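Local coordinates for protein-L-isoaspartate(D-aspartate) O-methyltransferase (Sulfolobus tokodaii, PDB 1VBF), which transfers a methyl group from S-adenosyl-L-methionine to L-isoaspartyl residues of proteins, probably for the repair of damaged ones, at the interface of chains A and B and the interface of chains A and C. Numbering follows the deposited sequence. Chains: chain A/B/C, 231aa long hypothetical protein-L-isoaspartate O-methyltransferase.

Contact 1: the interface of chains A and B. Residues chain A 203-204; chain B 146-147, 165, 172, 174, 185.
A:Tyr203 lies against a patch of chain B made by B:Ile165, B:Lys172, B:Tyr174 and B:Leu185 of strands 159-165, 171-177 and 184-191, and by the loop residue B:Thr146. This is a subunit interface between two copies of the methyltransferase, and the phenol ring is the main group inserted from chain A.

The apolar contacts surround the ring. B:Ile165 CG2 lies on one side of the ring plane, near the CB-CG bond rather than over the ring centre, at 3.8 Å from A:Tyr203 CG. This methyl branch is anti to the backbone N of B:Ile165, while CG1 takes the position beside that N (chi1 -62°). The methyl B:Thr146 CG2 meets the ring edge in plane, 3.3 Å from A:Tyr203 CE1. At the opposite edge, B:Leu185 CD1 reaches the hydroxyl end and lies 3.6 Å from A:Tyr203 CE2. The same methyl also touches A:Tyr203 OH. The two tyrosine rings do not stack; their planes are steeply tilted. The CD2 edge of A:Tyr203 sits over the hydroxyl end of the B:Tyr174 ring, with CD2 4.0 Å from B:Tyr174 CZ.

The polar contacts centre on the side-chain amine nitrogen NZ of B:Lys172. Its chain bends at chi2 and chi3, which brings NZ to the backbone of chain A. There B:Lys172 NZ hydrogen-bonds the main-chain carbonyl A:Tyr203 O at 2.5 Å. A:Asp204 OD2 is 4.5 Å from B:Lys172 NZ. That is no direct contact, but opposite charges may favour the lysine's placement. Within chain B, this nitrogen is also tied to the ring that packs on A:Tyr203: B:Lys172 NZ donates to the phenol oxygen B:Tyr174 OH at 3.2 Å.

Contact 2: the interface of chains A and C. Residues chain A 30, 32, 47-48, 107; chain C 30-32.
C:Asn32 sets its carboxamide against A:Pro30 and A:Ile47, while its CA and CB lie along the rim of A:Tyr107. This is a subunit interface of the L-isoaspartyl protein methyltransferase family (PCMT), in which residues 30 and 32 of both chains meet, together with A:Ile47, A:Leu48, A:Tyr107 and C:Glu31.

A side-chain to main-chain hydrogen bond provides polar contact. The amide nitrogen C:Asn32 ND2 donates to the carbonyl A:Ile47 O at 2.9 Å, with 151° at the hydrogen. The donor meets a lone pair in the carbonyl plane, and the acceptor lies close to the amide plane. This bond should help fix the rotation of the carboxamide. CG of C:Asn32 sits between its backbone N and carbonyl carbon (chi1 51°), which turns the amide towards the strand 45-48.

The remaining contacts are van der Waals. The A:Tyr107 ring stands almost perpendicular to the amide plane, at 88°. C:Asn32 runs past the CD1-CE1 rim, displaced to one side of the ring plane, with its CA 3.6 Å from A:Tyr107 CD1. C:Glu31 CG meets the same rim from the other side of the ring plane, 3.8 Å from A:Tyr107 CE1. Two proline-asparagine pairs follow the local two-fold. A:Pro30 CG lies 3.5 Å from C:Asn32 CG, and the reciprocal pair A:Asn32 CG and C:Pro30 CG is also 3.5 Å apart. In both pairs the side chains cross at about a right angle.

Contact 1: the interface of chains A and B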
loop_
_atom_site.group_PDB
_atom_site.type_symbol
_atom_site.label_atom_id
_atom_site.label_comp_id
_atom_site.label_asym_id
_atom_site.label_seq_id
_atom_site.Cartn_x
_atom_site.Cartn_y
_atom_site.Cartn_z
ATOM N N TYR A 203 -2.571 -12.460 18.270
ATOM C CA TYR A 203 -1.833 -13.555 17.659
ATOM C C TYR A 203 -1.212 -13.119 16.342
ATOM O O TYR A 203 -0.472 -13.876 15.729
ATOM C CB TYR A 203 -2.737 -14.781 17.460
ATOM C CG TYR A 203 -2.962 -15.573 18.736
ATOM C CD1 TYR A 203 -3.828 -15.115 19.719
ATOM C CD2 TYR A 203 -2.233 -16.727 18.999
ATOM C CE1 TYR A 203 -3.950 -15.777 20.938
ATOM C CE2 TYR A 203 -2.344 -17.399 20.203
ATOM C CZ TYR A 203 -3.204 -16.917 21.178
ATOM O OH TYR A 203 -3.305 -17.542 22.416
ATOM N N ASP A 204 -1.527 -11.907 15.889
ATOM C CA ASP A 204 -0.927 -11.365 14.656
ATOM C C ASP A 204 -0.377 -9.960 14.948
ATOM O O ASP A 204 -0.839 -9.303 15.867
ATOM C CB ASP A 204 -1.911 -11.311 13.450
ATOM C CG ASP A 204 -3.380 -11.485 13.841
ATOM O OD1 ASP A 204 -3.818 -10.974 14.894
ATOM O OD2 ASP A 204 -4.117 -12.124 13.063
ATOM N N THR B 146 -9.082 -13.801 18.999
ATOM C CA THR B 146 -8.145 -14.512 19.868
ATOM C C THR B 146 -8.764 -15.862 20.137
ATOM O O THR B 146 -9.790 -16.217 19.559
ATOM C CB THR B 146 -8.013 -13.893 21.284
ATOM O OG1 THR B 146 -8.306 -12.503 21.249
ATOM C CG2 THR B 146 -6.630 -14.079 21.811
ATOM N N LEU B 147 -8.138 -16.583 21.060
ATOM C CA LEU B 147 -8.595 -17.879 21.504
ATOM C C LEU B 147 -9.986 -17.668 22.106
ATOM O O LEU B 147 -10.173 -16.814 22.971
ATOM C CB LEU B 147 -7.645 -18.389 22.577
ATOM C CG LEU B 147 -7.381 -19.882 22.726
ATOM C CD1 LEU B 147 -6.932 -20.145 24.165
ATOM C CD2 LEU B 147 -8.626 -20.675 22.423
ATOM N N ILE B 165 -7.493 -18.435 14.203
ATOM C CA ILE B 165 -7.350 -17.206 14.970
ATOM C C ILE B 165 -6.672 -16.124 14.137
ATOM O O ILE B 165 -5.626 -16.348 13.527
ATOM C CB ILE B 165 -6.501 -17.402 16.252
ATOM C CG1 ILE B 165 -7.173 -18.407 17.186
ATOM C CG2 ILE B 165 -6.316 -16.048 16.965
ATOM C CD1 ILE B 165 -6.377 -18.643 18.425
ATOM N N LYS B 172 -4.679 -18.060 10.912
ATOM C CA LYS B 172 -3.927 -19.279 11.160
ATOM C C LYS B 172 -4.836 -20.303 11.823
ATOM O O LYS B 172 -5.658 -19.957 12.663
ATOM C CB LYS B 172 -2.736 -19.005 12.073
ATOM C CG LYS B 172 -1.582 -18.244 11.437
ATOM C CD LYS B 172 -0.936 -17.362 12.492
ATOM C CE LYS B 172 -2.014 -16.418 13.098
ATOM N NZ LYS B 172 -1.590 -15.688 14.333
ATOM N N TYR B 174 -5.404 -23.231 14.347
ATOM C CA TYR B 174 -4.736 -23.706 15.545
ATOM C C TYR B 174 -5.346 -24.937 16.189
ATOM O O TYR B 174 -6.567 -25.052 16.306
ATOM C CB TYR B 174 -4.697 -22.632 16.622
ATOM C CG TYR B 174 -3.730 -21.520 16.400
ATOM C CD1 TYR B 174 -4.090 -20.391 15.668
ATOM C CD2 TYR B 174 -2.453 -21.584 16.948
ATOM C CE1 TYR B 174 -3.198 -19.351 15.489
ATOM C CE2 TYR B 174 -1.544 -20.544 16.775
ATOM C CZ TYR B 174 -1.925 -19.435 16.046
ATOM O OH TYR B 174 -1.024 -18.417 15.871
ATOM N N LEU B 185 -0.366 -24.754 21.725
ATOM C CA LEU B 185 -0.986 -24.327 20.483
ATOM C C LEU B 185 -0.085 -24.679 19.331
ATOM O O LEU B 185 1.080 -24.294 19.302
ATOM C CB LEU B 185 -1.237 -22.820 20.469
ATOM C CG LEU B 185 -1.862 -22.165 21.697
ATOM C CD1 LEU B 185 -2.527 -20.874 21.279
ATOM C CD2 LEU B 185 -2.888 -23.071 22.315
#

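Contact 2: the interface of chains A and C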
loop_
_atom_site.group_PDB
_atom_site.type_symbol
_atom_site.label_atom_id
_atom_site.label_comp_id
_atom_site.label_asym_id
_atom_site.label_seq_id
_atom_site.Cartn_x
_atom_site.Cartn_y
_atom_site.Cartn_z
ATOM N N PRO A 30 12.074 7.105 35.745
ATOM C CA PRO A 30 13.530 6.989 35.706
ATOM C C PRO A 30 14.204 8.356 35.702
ATOM O O PRO A 30 13.571 9.385 35.418
ATOM C CB PRO A 30 13.784 6.251 34.397
ATOM C CG PRO A 30 12.559 5.463 34.220
ATOM C CD PRO A 30 11.481 6.433 34.584
ATOM N N ASN A 32 16.291 9.712 33.616
ATOM C CA ASN A 32 16.145 10.328 32.307
ATOM C C ASN A 32 14.743 10.880 32.014
ATOM O O ASN A 32 14.551 11.597 31.032
ATOM C CB ASN A 32 16.546 9.304 31.242
ATOM C CG ASN A 32 15.620 8.086 31.217
ATOM O OD1 ASN A 32 15.350 7.453 32.250
ATOM N ND2 ASN A 32 15.135 7.749 30.030
ATOM N N ILE A 47 9.516 3.400 28.576
ATOM C CA ILE A 47 10.158 2.739 29.715
ATOM C C ILE A 47 10.994 1.542 29.273
ATOM O O ILE A 47 12.178 1.438 29.602
ATOM C CB ILE A 47 9.147 2.257 30.727
ATOM C CG1 ILE A 47 8.271 3.423 31.174
ATOM C CG2 ILE A 47 9.878 1.616 31.889
ATOM C CD1 ILE A 47 9.058 4.629 31.623
ATOM N N LEU A 48 10.391 0.619 28.540
ATOM C CA LEU A 48 11.151 -0.522 28.045
ATOM C C LEU A 48 10.925 -0.601 26.551
ATOM O O LEU A 48 10.013 0.029 26.025
ATOM C CB LEU A 48 10.678 -1.819 28.697
ATOM C CG LEU A 48 11.202 -2.133 30.095
ATOM C CD1 LEU A 48 10.454 -3.330 30.662
ATOM C CD2 LEU A 48 12.702 -2.423 30.013
ATOM N N TYR A 107 11.210 -3.714 38.292
ATOM C CA TYR A 107 11.264 -2.275 38.461
ATOM C C TYR A 107 10.125 -1.752 39.348
ATOM O O TYR A 107 10.373 -1.027 40.308
ATOM C CB TYR A 107 11.212 -1.581 37.104
ATOM C CG TYR A 107 11.252 -0.067 37.189
ATOM C CD1 TYR A 107 12.452 0.626 37.007
ATOM C CD2 TYR A 107 10.089 0.677 37.427
ATOM C CE1 TYR A 107 12.500 2.010 37.048
ATOM C CE2 TYR A 107 10.127 2.072 37.475
ATOM C CZ TYR A 107 11.340 2.725 37.279
ATOM O OH TYR A 107 11.408 4.092 37.286
ATOM N N PRO C 30 19.655 4.236 32.531
ATOM C CA PRO C 30 18.728 4.514 33.641
ATOM C C PRO C 30 18.459 3.221 34.413
ATOM O O PRO C 30 18.909 2.147 34.009
ATOM C CB PRO C 30 17.453 5.007 32.941
ATOM C CG PRO C 30 17.898 5.389 31.584
ATOM C CD PRO C 30 18.974 4.399 31.241
ATOM N N GLU C 31 17.708 3.326 35.503
ATOM C CA GLU C 31 17.366 2.180 36.340
ATOM C C GLU C 31 16.572 1.120 35.567
ATOM O O GLU C 31 16.923 -0.068 35.546
ATOM C CB GLU C 31 16.550 2.684 37.535
ATOM C CG GLU C 31 16.014 1.620 38.496
ATOM C CD GLU C 31 17.114 0.744 39.074
ATOM O OE1 GLU C 31 18.296 1.189 39.058
ATOM O OE2 GLU C 31 16.790 -0.380 39.545
ATOM N N ASN C 32 15.491 1.567 34.943
ATOM C CA ASN C 32 14.596 0.707 34.163
ATOM C C ASN C 32 15.292 -0.172 33.110
ATOM O O ASN C 32 14.802 -1.243 32.779
ATOM C CB ASN C 32 13.537 1.589 33.479
ATOM C CG ASN C 32 14.162 2.760 32.703
ATOM O OD1 ASN C 32 14.825 3.625 33.284
ATOM N ND2 ASN C 32 13.968 2.775 31.392
#

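Contacts 1 and 2 lie about 33 Å apart, measured between the centres of their C-alpha atoms. They share chain A but no residues. Contact 1 uses a loop of chain A against the strands 159-165, 171-177 and 184-191 and the loop residues B:Thr146 and B:Leu147 of chain B. Contact 2 uses residues 30 and 32 of chain A and 30-32 of chain C, together with the strand 45-48 and helix 102-112 of chain A. One subunit can therefore hold two neighbours through separate surfaces, as suits the six-chain assembly. Such links are likely part of how oligomerization contributes to the thermostability of this enzyme.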